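Local coordinates for protein sensory rhodopsin transducer (Thermotoga maritima, PDB 1NC7) that is of unproven function but binds magnesium ions and may act in light signalling, as the Anabaena sensory rhodopsin transducer is thought to, at residues D[24-27]-D[28-31]. Residues are numbered along the deposited sequence; the frame is centred on the assembly and turned at random.
Sequences NGAR and KWFF
Trp-29 turns the N-H edge of its indole back toward the residues before it, and NE1 bonds to Ala-26 O. With CG beside the backbone N (chi1 -69°) and the ring turned by chi2 (82°), that edge faces Ala-26. Trp-29 CD1 lies 3.7 Å from Ala-26 O. Next along the edge, Trp-29 NE1 donates to Ala-26 O at 3.1 Å. The bond is bent, with an N-H...O angle of 141°, and the donor sits well above the carbonyl plane. NE1 also makes a weak hydrogen bond to Val-111 O. Farther out, CE2 and CZ2 rest against the methyl of Ala-26, with Trp-29 CZ2 4.1 Å from Ala-26 CB. The indole meets the inclined ring of Trp-134 and packs edge-to-face with Tyr-133 of a second subunit. Cut back to an alanine, Trp-29 would probably leave Ala-26 O without its indole donor and open a gap beside the Ala-26 methyl. A water molecule accepts from Lys-28 NZ at 2.9 Å and donates a weak bond to Arg-27 O. Lys-28 NZ is also salt-bridged to Glu-106. The arrangement is a side-chain-to-backbone tie across a chain corner, where the N-terminal segment enters strand 28-34 of the antiparallel beta sheet, at the interface with a second subunit.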
loop_
_atom_site.group_PDB
_atom_site.type_symbol
_atom_site.label_atom_id
_atom_site.label_comp_id
_atom_site.label_asym_id
_atom_site.label_seq_id
_atom_site.Cartn_x
_atom_site.Cartn_y
_atom_site.Cartn_z
ATOM N N ASN D 24 15.015 -1.121 15.288
ATOM C CA ASN D 24 13.968 -1.414 14.314
ATOM C C ASN D 24 13.802 -0.308 13.280
ATOM O O ASN D 24 13.800 0.879 13.613
ATOM C CB ASN D 24 12.620 -1.610 15.012
ATOM C CG ASN D 24 12.682 -2.610 16.142
ATOM O OD1 ASN D 24 13.078 -3.761 15.950
ATOM N ND2 ASN D 24 12.283 -2.177 17.331
ATOM N N GLY D 25 13.651 -0.702 12.024
ATOM C CA GLY D 25 13.457 0.279 10.976
ATOM C C GLY D 25 14.628 0.469 10.038
ATOM O O GLY D 25 15.546 -0.349 9.981
ATOM N N ALA D 26 14.580 1.567 9.295
ATOM C CA ALA D 26 15.615 1.901 8.330
ATOM C C ALA D 26 15.919 3.390 8.404
ATOM O O ALA D 26 15.090 4.182 8.846
ATOM C CB ALA D 26 15.155 1.530 6.929
ATOM N N ARG D 27 17.108 3.778 7.958
ATOM C CA ARG D 27 17.487 5.181 8.010
ATOM C C ARG D 27 17.029 6.026 6.823
ATOM O O ARG D 27 17.034 7.253 6.901
ATOM C CB ARG D 27 19.002 5.301 8.186
ATOM C CG ARG D 27 19.467 4.888 9.578
ATOM C CD ARG D 27 20.958 5.101 9.759
ATOM N NE ARG D 27 21.345 6.491 9.535
ATOM C CZ ARG D 27 22.598 6.932 9.572
ATOM N NH1 ARG D 27 23.591 6.091 9.824
ATOM N NH2 ARG D 27 22.860 8.214 9.354
ATOM N N LYS D 28 16.626 5.382 5.732
ATOM C CA LYS D 28 16.177 6.127 4.561
ATOM C C LYS D 28 14.841 5.617 4.036
ATOM O O LYS D 28 14.648 4.413 3.878
ATOM C CB LYS D 28 17.231 6.060 3.456
ATOM C CG LYS D 28 18.569 6.666 3.857
ATOM C CD LYS D 28 19.528 6.713 2.678
ATOM C CE LYS D 28 20.897 7.226 3.101
ATOM N NZ LYS D 28 20.822 8.570 3.738
ATOM N N TRP D 29 13.928 6.548 3.768
ATOM C CA TRP D 29 12.594 6.219 3.269
ATOM C C TRP D 29 12.247 7.051 2.042
ATOM O O TRP D 29 12.621 8.221 1.953
ATOM C CB TRP D 29 11.555 6.432 4.375
ATOM C CG TRP D 29 11.699 5.437 5.471
ATOM C CD1 TRP D 29 12.571 5.484 6.528
ATOM C CD2 TRP D 29 11.020 4.183 5.568
ATOM N NE1 TRP D 29 12.476 4.331 7.270
ATOM C CE2 TRP D 29 11.532 3.515 6.703
ATOM C CE3 TRP D 29 10.027 3.555 4.802
ATOM C CZ2 TRP D 29 11.087 2.247 7.087
ATOM C CZ3 TRP D 29 9.585 2.295 5.186
ATOM C CH2 TRP D 29 10.116 1.656 6.320
ATOM N N PHE D 30 11.517 6.444 1.108
ATOM C CA PHE D 30 11.164 7.098 -0.150
ATOM C C PHE D 30 9.692 6.940 -0.524
ATOM O O PHE D 30 9.138 5.840 -0.455
ATOM C CB PHE D 30 12.030 6.514 -1.271
ATOM C CG PHE D 30 13.511 6.613 -1.013
ATOM C CD1 PHE D 30 14.263 7.627 -1.589
ATOM C CD2 PHE D 30 14.145 5.699 -0.177
ATOM C CE1 PHE D 30 15.636 7.730 -1.335
ATOM C CE2 PHE D 30 15.513 5.791 0.084
ATOM C CZ PHE D 30 16.258 6.808 -0.496
ATOM N N PHE D 31 9.076 8.045 -0.936
ATOM C CA PHE D 31 7.670 8.064 -1.341
ATOM C C PHE D 31 7.549 8.841 -2.649
ATOM O O PHE D 31 7.537 10.073 -2.653
ATOM C CB PHE D 31 6.823 8.744 -0.262
ATOM C CG PHE D 31 6.799 8.004 1.039
ATOM C CD1 PHE D 31 5.899 6.964 1.245
ATOM C CD2 PHE D 31 7.699 8.324 2.050
ATOM C CE1 PHE D 31 5.897 6.252 2.444
ATOM C CE2 PHE D 31 7.706 7.618 3.252
ATOM C CZ PHE D 31 6.803 6.581 3.448
HETATM O O HOH W 1 20.168 8.317 6.571
#